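Local atomic coordinates of ribonucleoside-diphosphate reductase small chain 2 (Saccharomyces cerevisiae, PDB entry 1JK0), a protein that helps make deoxyribonucleotides for DNA synthesis as a small chain of yeast ribonucleotide reductase, and is needed for folding of its sister small chain and assembly with large subunits. Residues D67-Q72 against D136-K140. Numbering follows the deposited sequence.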
loop_
_atom_site.group_PDB
_atom_site.type_symbol
_atom_site.label_atom_id
_atom_site.label_comp_id
_atom_site.label_asym_id
_atom_site.label_seq_id
_atom_site.Cartn_x
_atom_site.Cartn_y
_atom_site.Cartn_z
ATOM N N ASP B 67 -16.899 -26.059 13.196
ATOM C CA ASP B 67 -15.641 -26.561 12.645
ATOM C C ASP B 67 -14.784 -26.844 13.874
ATOM O O ASP B 67 -13.829 -27.614 13.822
ATOM C CB ASP B 67 -14.957 -25.500 11.767
ATOM C CG ASP B 67 -13.649 -25.993 11.155
ATOM O OD1 ASP B 67 -13.695 -26.835 10.236
ATOM O OD2 ASP B 67 -12.571 -25.545 11.595
ATOM N N THR B 68 -15.161 -26.201 14.977
ATOM C CA THR B 68 -14.487 -26.329 16.266
ATOM C C THR B 68 -14.986 -27.588 16.968
ATOM O O THR B 68 -14.457 -27.994 18.003
ATOM C CB THR B 68 -14.799 -25.116 17.176
ATOM O OG1 THR B 68 -14.523 -23.898 16.471
ATOM C CG2 THR B 68 -13.953 -25.164 18.443
ATOM N N GLU B 69 -16.021 -28.195 16.404
ATOM C CA GLU B 69 -16.584 -29.403 16.979
ATOM C C GLU B 69 -15.555 -30.504 16.809
ATOM O O GLU B 69 -15.223 -31.214 17.754
ATOM C CB GLU B 69 -17.874 -29.798 16.250
ATOM C CG GLU B 69 -18.919 -28.695 16.124
ATOM C CD GLU B 69 -19.388 -28.167 17.466
ATOM O OE1 GLU B 69 -19.870 -28.972 18.295
ATOM O OE2 GLU B 69 -19.281 -26.943 17.691
ATOM N N ASP B 70 -15.042 -30.620 15.588
ATOM C CA ASP B 70 -14.064 -31.641 15.245
ATOM C C ASP B 70 -12.655 -31.371 15.773
ATOM O O ASP B 70 -11.718 -32.102 15.454
ATOM C CB ASP B 70 -14.035 -31.825 13.722
ATOM C CG ASP B 70 -15.384 -32.250 13.163
ATOM O OD1 ASP B 70 -16.370 -31.509 13.364
ATOM O OD2 ASP B 70 -15.461 -33.324 12.529
ATOM N N PHE B 71 -12.499 -30.328 16.581
ATOM C CA PHE B 71 -11.194 -30.001 17.153
ATOM C C PHE B 71 -11.022 -30.708 18.492
ATOM O O PHE B 71 -10.098 -31.505 18.667
ATOM C CB PHE B 71 -11.054 -28.490 17.362
ATOM C CG PHE B 71 -9.889 -28.101 18.235
ATOM C CD1 PHE B 71 -8.581 -28.357 17.834
ATOM C CD2 PHE B 71 -10.104 -27.482 19.468
ATOM C CE1 PHE B 71 -7.499 -28.003 18.649
ATOM C CE2 PHE B 71 -9.031 -27.126 20.288
ATOM C CZ PHE B 71 -7.727 -27.387 19.878
ATOM N N GLN B 72 -11.922 -30.409 19.430
ATOM C CA GLN B 72 -11.880 -31.005 20.762
ATOM C C GLN B 72 -12.094 -32.519 20.733
ATOM O O GLN B 72 -12.012 -33.184 21.766
ATOM C CB GLN B 72 -12.925 -30.348 21.676
ATOM C CG GLN B 72 -12.628 -28.893 22.072
ATOM C CD GLN B 72 -11.408 -28.728 22.992
ATOM O OE1 GLN B 72 -11.191 -27.656 23.561
ATOM N NE2 GLN B 72 -10.611 -29.784 23.130
ATOM N N ASP B 136 -8.054 -18.614 18.577
ATOM C CA ASP B 136 -9.106 -18.090 19.448
ATOM C C ASP B 136 -10.329 -19.021 19.582
ATOM O O ASP B 136 -10.760 -19.343 20.691
ATOM C CB ASP B 136 -9.557 -16.714 18.932
ATOM C CG ASP B 136 -10.198 -15.857 20.014
ATOM O OD1 ASP B 136 -9.463 -15.334 20.884
ATOM O OD2 ASP B 136 -11.438 -15.707 19.995
ATOM N N ALA B 137 -10.887 -19.452 18.457
ATOM C CA ALA B 137 -12.059 -20.323 18.478
ATOM C C ALA B 137 -11.741 -21.709 19.009
ATOM O O ALA B 137 -12.622 -22.422 19.495
ATOM C CB ALA B 137 -12.647 -20.434 17.075
ATOM N N PHE B 138 -10.477 -22.090 18.921
ATOM C CA PHE B 138 -10.065 -23.408 19.366
ATOM C C PHE B 138 -9.511 -23.436 20.776
ATOM O O PHE B 138 -10.121 -24.005 21.679
ATOM C CB PHE B 138 -9.030 -23.972 18.393
ATOM C CG PHE B 138 -9.541 -24.140 16.986
ATOM C CD1 PHE B 138 -8.694 -24.579 15.975
ATOM C CD2 PHE B 138 -10.874 -23.890 16.677
ATOM C CE1 PHE B 138 -9.165 -24.769 14.684
ATOM C CE2 PHE B 138 -11.352 -24.075 15.390
ATOM C CZ PHE B 138 -10.496 -24.517 14.391
ATOM N N PHE B 139 -8.353 -22.816 20.962
ATOM C CA PHE B 139 -7.695 -22.791 22.258
ATOM C C PHE B 139 -8.190 -21.666 23.156
ATOM O O PHE B 139 -7.419 -21.073 23.910
ATOM C CB PHE B 139 -6.186 -22.678 22.056
ATOM C CG PHE B 139 -5.626 -23.729 21.141
ATOM C CD1 PHE B 139 -6.019 -23.792 19.810
ATOM C CD2 PHE B 139 -4.734 -24.679 21.618
ATOM C CE1 PHE B 139 -5.538 -24.785 18.969
ATOM C CE2 PHE B 139 -4.246 -25.675 20.788
ATOM C CZ PHE B 139 -4.649 -25.730 19.460
ATOM N N LYS B 140 -9.485 -21.383 23.070
ATOM C CA LYS B 140 -10.118 -20.345 23.874
ATOM C C LYS B 140 -9.390 -19.009 23.799
ATOM O O LYS B 140 -8.215 -18.950 23.439
ATOM C CB LYS B 140 -10.208 -20.791 25.332
ATOM C CG LYS B 140 -11.615 -20.748 25.917
ATOM C CD LYS B 140 -12.280 -19.390 25.703
ATOM C CE LYS B 140 -13.523 -19.251 26.560
ATOM N NZ LYS B 140 -14.422 -20.433 26.424
#
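With its CG trans to the backbone N (chi1 166°), Phe71 reaches across to Phe138, whose own CG is turned back beside its backbone N, and the two rings meet as an offset stack. Their centroids lie 5.0 Å apart and their planes are 17° from parallel. The slip between the rings brings Phe138 CB over the face of the Phe71 ring, a CH-pi contact 3.8 Å from the centroid. Phe139 completes an aromatic cluster: Phe71 CZ sits above one face of the Phe139 ring, toward the rim, 3.5 Å from Phe139 CE1, with the two planes inclined at 48°. This exemplifies a loop packed by aromatic side chains onto the end of a long helix, here 111-138 in the ferritin-like small-chain fold; the loop joins helices 43-54 and 78-89. Replacing Phe71 with an alanine would remove the ring and is likely to leave Phe138 without its stacking partner and open a gap against Phe139. Polar atoms border the Phe138 ring near its plane. Thr68 OG1, which is hydrogen-bonded to Leu64 O, lies 3.4 Å from Phe138 CE2. Asp67 OD2 lies 3.6 Å from Phe138 CZ; Asp67 OD1 accepts a hydrogen bond from Gly208 N.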